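PDB 3MSQ: putative ubiquinone biosynthesis protein, which probably takes part in the biosynthesis of ubiquinone or a related quinone as a helical protein of the Coq4 family, its exact biochemical role being unsettled. Local coordinates for residues F39-A49 against T153-L161; A64-P72 against D114-T125. All coordinates share one frame; numbering follows the deposited sequence.

Contact 1: F39-A49 against T153-L161; sequences FEDALDQTQMA and TPIPISVML
Leu43 packs its side chain against Pro156, Ile157 and Met160 while Thr46 grips its carbonyl oxygen twice: Thr46 N lies 3.1 Å and Thr46 OG1 2.6 Å from Leu43 O, the hydroxyl approaching in the carbonyl plane. These bonds brace the type I turn from Leu43 to Thr46, and threonine suits the place because its hydroxyl reinforces the backbone bond. Across the contact the packing is apolar. Leu43 CD1 meets Ile157 CD1 and also covers one face of the Phe39 ring near its rim. Phe39 CG lies opposite the backbone N (chi1 -177°), which carries the far end of its ring across Met160, CZ resting 3.5 Å from Met160 CB. Glu40 contributes only its aliphatic part here, CG lying 3.7 Å from Ile157 CG1. The unbranched chain of selenomethionine Met48 lets CG lie on the ring of Pro156 while CE, after a bend at chi2, reaches past it to within 3.6 Å of Val159 CG2. Proline fits at 156, just after the N-cap Ile155, since a first-turn nitrogen needs no helical bond. The contact thus joins the bend between helices 32-42 and 47-56 to the start of helix 156-172, a predicted transmembrane helix; helix 11-23 adds Phe20, stacked on Phe39, and Ser170 of a second subunit touches Met48 and Met160.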
# COMPACT_ATOMS: atom_id res chain seq x y z
N PHE A 39 8.48 10.96 -5.98
CA PHE A 39 8.48 10.62 -4.55
C PHE A 39 8.99 11.81 -3.72
O PHE A 39 8.32 12.23 -2.77
CB PHE A 39 9.32 9.36 -4.30
CG PHE A 39 9.37 8.84 -2.88
CD1 PHE A 39 8.36 9.14 -1.96
CD2 PHE A 39 10.39 7.99 -2.47
CE1 PHE A 39 8.41 8.66 -0.66
CE2 PHE A 39 10.43 7.51 -1.17
CZ PHE A 39 9.45 7.84 -0.27
N GLU A 40 10.17 12.34 -4.11
CA GLU A 40 10.83 13.50 -3.51
C GLU A 40 9.85 14.64 -3.37
O GLU A 40 9.76 15.25 -2.31
CB GLU A 40 11.97 13.92 -4.43
CG GLU A 40 13.34 13.90 -3.80
CD GLU A 40 14.34 14.73 -4.59
OE1 GLU A 40 14.87 14.23 -5.61
OE2 GLU A 40 14.55 15.90 -4.20
N ASP A 41 9.09 14.92 -4.45
CA ASP A 41 8.06 15.96 -4.56
C ASP A 41 6.93 15.75 -3.55
O ASP A 41 6.45 16.71 -2.93
CB ASP A 41 7.49 16.02 -6.00
CG ASP A 41 8.44 16.49 -7.10
OD1 ASP A 41 9.59 16.90 -6.78
OD2 ASP A 41 8.05 16.43 -8.29
N ALA A 42 6.50 14.49 -3.38
CA ALA A 42 5.42 14.12 -2.46
C ALA A 42 5.81 14.31 -0.99
O ALA A 42 4.93 14.43 -0.13
CB ALA A 42 4.99 12.71 -2.72
N LEU A 43 7.13 14.38 -0.70
CA LEU A 43 7.61 14.56 0.67
C LEU A 43 7.67 16.03 1.06
O LEU A 43 7.81 16.33 2.24
CB LEU A 43 8.96 13.87 0.89
CG LEU A 43 9.06 12.39 0.62
CD1 LEU A 43 10.51 11.95 0.56
CD2 LEU A 43 8.27 11.57 1.65
N ASP A 44 7.56 16.95 0.09
CA ASP A 44 7.61 18.40 0.35
C ASP A 44 6.51 18.91 1.28
O ASP A 44 6.68 19.92 1.97
CB ASP A 44 7.55 19.18 -0.97
CG ASP A 44 8.69 18.95 -1.96
OD1 ASP A 44 9.75 18.36 -1.55
OD2 ASP A 44 8.56 19.40 -3.12
N GLN A 45 5.37 18.21 1.28
CA GLN A 45 4.18 18.53 2.07
C GLN A 45 4.29 18.06 3.54
O GLN A 45 3.49 18.49 4.38
CB GLN A 45 2.93 17.94 1.40
CG GLN A 45 2.90 16.40 1.34
CD GLN A 45 1.89 15.87 0.35
OE1 GLN A 45 0.74 16.31 0.27
NE2 GLN A 45 2.29 14.86 -0.42
N THR A 46 5.25 17.16 3.83
CA THR A 46 5.47 16.60 5.17
C THR A 46 6.15 17.59 6.13
O THR A 46 6.72 18.59 5.70
CB THR A 46 6.26 15.28 5.10
OG1 THR A 46 7.59 15.58 4.72
CG2 THR A 46 5.65 14.26 4.14
N GLN A 47 6.10 17.29 7.43
CA GLN A 47 6.73 18.06 8.49
C GLN A 47 8.26 17.92 8.46
O GLN A 47 8.96 18.88 8.78
CB GLN A 47 6.18 17.61 9.84
CG GLN A 47 6.54 18.56 10.97
CD GLN A 47 6.21 18.02 12.33
OE1 GLN A 47 5.27 17.24 12.52
NE2 GLN A 47 6.96 18.48 13.32
N MSE A 48 8.77 16.73 8.10
CA MSE A 48 10.20 16.43 8.01
C MSE A 48 10.86 17.31 6.96
O MSE A 48 12.01 17.68 7.16
CB MSE A 48 10.45 14.91 7.74
CG MSE A 48 11.93 14.53 7.41
SE MSE A 48 13.12 13.84 8.86
CE MSE A 48 14.84 13.76 7.93
N ALA A 49 10.14 17.69 5.90
CA ALA A 49 10.64 18.58 4.84
C ALA A 49 11.03 19.92 5.46
O ALA A 49 12.18 20.35 5.31
CB ALA A 49 9.58 18.76 3.75
N THR A 153 23.92 15.50 7.19
CA THR A 153 22.77 16.42 7.08
C THR A 153 21.49 15.66 6.68
O THR A 153 21.23 15.51 5.48
CB THR A 153 23.11 17.57 6.12
OG1 THR A 153 23.69 17.04 4.93
CG2 THR A 153 24.08 18.58 6.73
N PRO A 154 20.70 15.16 7.66
CA PRO A 154 19.49 14.38 7.29
C PRO A 154 18.37 15.14 6.59
O PRO A 154 17.89 16.15 7.09
CB PRO A 154 19.01 13.78 8.61
CG PRO A 154 19.89 14.34 9.67
CD PRO A 154 20.92 15.23 9.12
N ILE A 155 17.93 14.64 5.43
CA ILE A 155 16.80 15.18 4.65
C ILE A 155 15.80 14.03 4.37
O ILE A 155 16.25 12.89 4.28
CB ILE A 155 17.23 15.94 3.36
CG1 ILE A 155 17.88 15.01 2.28
CG2 ILE A 155 18.10 17.15 3.73
CD1 ILE A 155 18.02 15.54 0.88
N PRO A 156 14.47 14.28 4.24
CA PRO A 156 13.52 13.17 4.05
C PRO A 156 13.86 12.07 3.04
O PRO A 156 13.82 10.90 3.44
CB PRO A 156 12.18 13.85 3.76
CG PRO A 156 12.49 15.32 3.67
CD PRO A 156 13.75 15.57 4.38
N ILE A 157 14.22 12.42 1.77
CA ILE A 157 14.57 11.44 0.73
C ILE A 157 15.65 10.43 1.12
O ILE A 157 15.52 9.26 0.78
CB ILE A 157 14.74 12.05 -0.70
CG1 ILE A 157 14.46 11.02 -1.83
CG2 ILE A 157 16.07 12.75 -0.89
CD1 ILE A 157 12.97 10.53 -1.95
N SER A 158 16.68 10.85 1.88
CA SER A 158 17.73 9.94 2.34
C SER A 158 17.15 8.85 3.26
O SER A 158 17.36 7.65 3.02
CB SER A 158 18.86 10.70 3.02
OG SER A 158 19.52 11.53 2.08
N VAL A 159 16.35 9.28 4.27
CA VAL A 159 15.69 8.37 5.21
C VAL A 159 14.85 7.35 4.45
O VAL A 159 14.94 6.17 4.73
CB VAL A 159 14.77 9.13 6.20
CG1 VAL A 159 14.37 8.24 7.37
CG2 VAL A 159 15.42 10.40 6.69
N MSE A 160 14.01 7.85 3.53
CA MSE A 160 13.10 7.05 2.70
C MSE A 160 13.89 6.11 1.83
O MSE A 160 13.61 4.90 1.85
CB MSE A 160 12.19 7.95 1.85
CG MSE A 160 11.26 8.88 2.67
SE MSE A 160 10.15 8.01 4.02
CE MSE A 160 11.00 8.66 5.54
N LEU A 161 14.93 6.65 1.12
CA LEU A 161 15.80 5.85 0.26
C LEU A 161 16.59 4.80 1.00
O LEU A 161 16.83 3.74 0.42
CB LEU A 161 16.69 6.68 -0.67
CG LEU A 161 15.98 7.37 -1.86
CD1 LEU A 161 16.94 8.26 -2.61
CD2 LEU A 161 15.29 6.35 -2.79

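Contact 2: A64-P72 against D114-T125; sequences ALFSERWLP and DISYLKMLWRST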
# COMPACT_ATOMS: atom_id res chain seq x y z
N ALA A 64 24.40 30.06 4.55
CA ALA A 64 24.98 31.00 3.58
C ALA A 64 24.40 30.70 2.19
O ALA A 64 23.93 31.63 1.53
CB ALA A 64 26.50 30.88 3.57
N LEU A 65 24.39 29.40 1.77
CA LEU A 65 23.83 29.00 0.48
C LEU A 65 22.32 29.25 0.44
O LEU A 65 21.80 29.63 -0.60
CB LEU A 65 24.10 27.53 0.14
CG LEU A 65 25.55 27.01 0.08
CD1 LEU A 65 25.59 25.65 -0.53
CD2 LEU A 65 26.45 27.92 -0.71
N PHE A 66 21.63 29.08 1.58
CA PHE A 66 20.20 29.33 1.63
C PHE A 66 19.91 30.83 1.39
O PHE A 66 18.95 31.17 0.69
CB PHE A 66 19.58 28.79 2.94
CG PHE A 66 19.14 27.34 2.90
CD1 PHE A 66 20.02 26.32 3.24
CD2 PHE A 66 17.84 27.00 2.53
CE1 PHE A 66 19.59 24.97 3.22
CE2 PHE A 66 17.43 25.65 2.49
CZ PHE A 66 18.31 24.66 2.84
N SER A 67 20.81 31.71 1.88
CA SER A 67 20.74 33.18 1.75
C SER A 67 20.94 33.62 0.31
O SER A 67 20.21 34.50 -0.15
CB SER A 67 21.79 33.86 2.62
OG SER A 67 21.67 33.42 3.96
N GLU A 68 21.93 33.01 -0.40
CA GLU A 68 22.26 33.32 -1.79
C GLU A 68 21.36 32.57 -2.79
O GLU A 68 21.29 32.96 -3.96
CB GLU A 68 23.69 32.89 -2.10
CG GLU A 68 24.81 33.50 -1.27
CD GLU A 68 26.15 32.92 -1.67
OE1 GLU A 68 26.33 32.58 -2.87
OE2 GLU A 68 27.02 32.79 -0.78
N ARG A 69 20.72 31.45 -2.35
CA ARG A 69 19.94 30.51 -3.19
C ARG A 69 20.87 30.05 -4.30
O ARG A 69 20.53 30.08 -5.48
CB ARG A 69 18.62 31.09 -3.69
CG ARG A 69 17.64 31.44 -2.58
CD ARG A 69 16.83 30.25 -2.17
NE ARG A 69 15.71 30.57 -1.28
CZ ARG A 69 14.50 30.93 -1.70
NH1 ARG A 69 14.26 31.09 -3.00
NH2 ARG A 69 13.53 31.16 -0.83
N TRP A 70 22.10 29.71 -3.87
CA TRP A 70 23.23 29.27 -4.68
C TRP A 70 22.92 28.00 -5.42
O TRP A 70 22.47 27.02 -4.82
CB TRP A 70 24.48 29.07 -3.80
CG TRP A 70 25.70 28.67 -4.59
CD1 TRP A 70 26.61 29.50 -5.17
CD2 TRP A 70 26.07 27.33 -4.98
NE1 TRP A 70 27.54 28.77 -5.88
CE2 TRP A 70 27.22 27.44 -5.79
CE3 TRP A 70 25.54 26.05 -4.72
CZ2 TRP A 70 27.85 26.32 -6.34
CZ3 TRP A 70 26.17 24.95 -5.27
CH2 TRP A 70 27.31 25.09 -6.07
N LEU A 71 23.23 27.98 -6.72
CA LEU A 71 23.10 26.79 -7.57
C LEU A 71 24.32 26.76 -8.47
O LEU A 71 24.84 27.83 -8.78
CB LEU A 71 21.79 26.80 -8.37
CG LEU A 71 20.50 26.55 -7.57
CD1 LEU A 71 19.30 26.86 -8.41
CD2 LEU A 71 20.44 25.13 -7.02
N PRO A 72 24.86 25.59 -8.84
CA PRO A 72 26.10 25.57 -9.63
C PRO A 72 25.98 26.13 -11.05
O PRO A 72 24.96 25.96 -11.71
CB PRO A 72 26.51 24.10 -9.60
CG PRO A 72 25.26 23.37 -9.41
CD PRO A 72 24.41 24.22 -8.54
N ASP A 114 12.34 27.75 0.54
CA ASP A 114 13.50 26.98 0.99
C ASP A 114 13.43 25.49 0.64
O ASP A 114 14.49 24.91 0.34
CB ASP A 114 13.79 27.18 2.48
CG ASP A 114 14.12 28.59 2.97
OD1 ASP A 114 14.81 29.35 2.21
OD2 ASP A 114 13.82 28.89 4.15
N ILE A 115 12.22 24.87 0.66
CA ILE A 115 12.05 23.45 0.29
C ILE A 115 12.34 23.22 -1.23
O ILE A 115 13.09 22.31 -1.57
CB ILE A 115 10.67 22.90 0.76
CG1 ILE A 115 10.67 22.72 2.29
CG2 ILE A 115 10.28 21.61 0.02
CD1 ILE A 115 9.29 22.60 2.93
N SER A 116 11.78 24.09 -2.12
CA SER A 116 12.06 23.99 -3.55
C SER A 116 13.53 24.33 -3.82
O SER A 116 14.15 23.74 -4.71
CB SER A 116 11.10 24.85 -4.38
OG SER A 116 10.97 26.15 -3.86
N TYR A 117 14.11 25.23 -2.98
CA TYR A 117 15.53 25.51 -3.09
C TYR A 117 16.40 24.25 -2.78
O TYR A 117 17.25 23.88 -3.58
CB TYR A 117 15.96 26.71 -2.22
CG TYR A 117 17.47 26.81 -2.18
CD1 TYR A 117 18.21 26.94 -3.35
CD2 TYR A 117 18.17 26.67 -0.99
CE1 TYR A 117 19.60 26.92 -3.34
CE2 TYR A 117 19.56 26.71 -0.96
CZ TYR A 117 20.27 26.83 -2.14
OH TYR A 117 21.64 26.84 -2.14
N LEU A 118 16.22 23.64 -1.61
CA LEU A 118 16.98 22.47 -1.19
C LEU A 118 16.85 21.32 -2.17
O LEU A 118 17.82 20.61 -2.39
CB LEU A 118 16.55 22.03 0.22
CG LEU A 118 17.25 20.82 0.83
CD1 LEU A 118 18.74 21.03 0.96
CD2 LEU A 118 16.61 20.46 2.17
N LYS A 119 15.68 21.18 -2.80
CA LYS A 119 15.40 20.16 -3.80
C LYS A 119 16.31 20.39 -5.00
O LYS A 119 16.98 19.46 -5.45
CB LYS A 119 13.93 20.25 -4.21
CG LYS A 119 13.37 19.00 -4.87
CD LYS A 119 11.87 18.88 -4.61
CE LYS A 119 11.09 19.64 -5.60
NZ LYS A 119 9.65 19.36 -5.46
N MSE A 120 16.38 21.66 -5.48
CA MSE A 120 17.22 22.05 -6.62
C MSE A 120 18.69 21.92 -6.28
O MSE A 120 19.40 21.28 -7.05
CB MSE A 120 16.84 23.43 -7.17
CG MSE A 120 15.46 23.44 -7.86
SE MSE A 120 15.27 22.07 -9.24
CE MSE A 120 16.41 23.05 -10.57
N LEU A 121 19.12 22.41 -5.10
CA LEU A 121 20.52 22.26 -4.68
C LEU A 121 20.96 20.77 -4.70
O LEU A 121 22.01 20.42 -5.24
CB LEU A 121 20.76 22.90 -3.31
CG LEU A 121 22.18 22.78 -2.75
CD1 LEU A 121 23.16 23.54 -3.58
CD2 LEU A 121 22.26 23.18 -1.30
N TRP A 122 20.11 19.91 -4.15
CA TRP A 122 20.28 18.48 -4.06
C TRP A 122 20.44 17.84 -5.46
O TRP A 122 21.43 17.15 -5.70
CB TRP A 122 19.07 17.90 -3.29
CG TRP A 122 18.91 16.41 -3.35
CD1 TRP A 122 17.93 15.71 -4.00
CD2 TRP A 122 19.75 15.45 -2.71
NE1 TRP A 122 18.13 14.36 -3.83
CE2 TRP A 122 19.23 14.17 -3.03
CE3 TRP A 122 20.88 15.54 -1.88
CZ2 TRP A 122 19.82 12.99 -2.54
CZ3 TRP A 122 21.47 14.38 -1.42
CH2 TRP A 122 20.94 13.12 -1.74
N ARG A 123 19.47 18.11 -6.36
CA ARG A 123 19.46 17.57 -7.72
C ARG A 123 20.63 18.05 -8.57
O ARG A 123 21.23 17.24 -9.27
CB ARG A 123 18.12 17.85 -8.39
CG ARG A 123 16.95 17.09 -7.78
CD ARG A 123 15.62 17.39 -8.48
NE ARG A 123 14.53 16.70 -7.79
CZ ARG A 123 13.24 16.81 -8.09
NH1 ARG A 123 12.85 17.58 -9.09
NH2 ARG A 123 12.34 16.14 -7.39
N SER A 124 21.00 19.34 -8.47
CA SER A 124 22.11 19.94 -9.23
C SER A 124 23.46 19.41 -8.83
O SER A 124 24.38 19.40 -9.65
CB SER A 124 22.18 21.44 -9.00
OG SER A 124 20.94 21.99 -8.60
N THR A 125 23.62 19.06 -7.53
CA THR A 125 24.91 18.69 -6.98
C THR A 125 25.11 17.26 -6.56
O THR A 125 26.25 16.82 -6.60
CB THR A 125 25.33 19.68 -5.88
OG1 THR A 125 24.49 19.54 -4.74
CG2 THR A 125 25.33 21.13 -6.34
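Tyr117 points the edge of its ring at one face of Phe66, a T-shaped pair with centroids 5.1 Å apart and planes at 80°, and Trp70 O also lies at its edge, in plane. A face of the tyrosine ring is covered by Arg69, whose CA makes a CH-pi contact 4.0 Å from the ring centroid; Arg69 CD packs 3.5 Å from Tyr117 CG, the guanidinium nearly parallel to the ring. The Phe66 ring in turn brings its own edge to Asp114 O; the indole of Trp70 meets Leu121 edge-on, CE3 lying 3.6 Å from Leu121 CD1, and carries Pro72 N over one face, toward the rim. A chi1 of 170° swings the Tyr117 ring away from its own backbone N and out to the chain leaving helix 60-68, where its OH donates to Trp70 O at 2.8 Å, on a lone pair. Arg69, with positive phi, turns the chain off its helix. A phenylalanine in place of Tyr117 would probably keep the ring packing but leave Trp70 O without this donor and its loop less firmly tied. Farther along, Leu71 pushes CD2 against the backbone of Met120 and Leu121, and Pro72 sets CD 3.6 Å from Ser124 CB; the short side chain of Ser124 lets the proline ring come close, while Thr125, its hydroxyl turned back to Leu121 O, packs its methyl on Pro72 CG. The short helical segments cross at 109°, their axes 10.8 Å apart. Buried aromatic and aliphatic packing supplies most of the contact, and one directional hydrogen bond fixes the exit from helix 60-68; the salt bridge from Arg69 NH2 to Asp114 OD1, long at 3.8 Å and with planes nearly perpendicular, probably adds little, Asp114 OD2 having its stronger partner in Lys57.

How the contacts relate
Helix 114-133 connects the two contacts, whose centres lie 15 Å apart. While contact 2 uses Tyr117 and Leu121 to hold the 64-72 segment, Lys119 and Arg123 turn to the acidic residues of 39-49. Lys119 NZ forms salt bridges with Asp44 OD2 at 2.6 Å and Asp41 OD1 at 2.8 Å, and Arg123 also pairs with Asp41. Glu40, packed on Ile157 in contact 1, also brings OE2 to 3.4 Å from Trp122 CD1. Charge thus ties the two contacts together, whereas each is mainly apolar within. Helices 47-56 and 60-68, consecutive in sequence, carry the chain from contact 1 to contact 2.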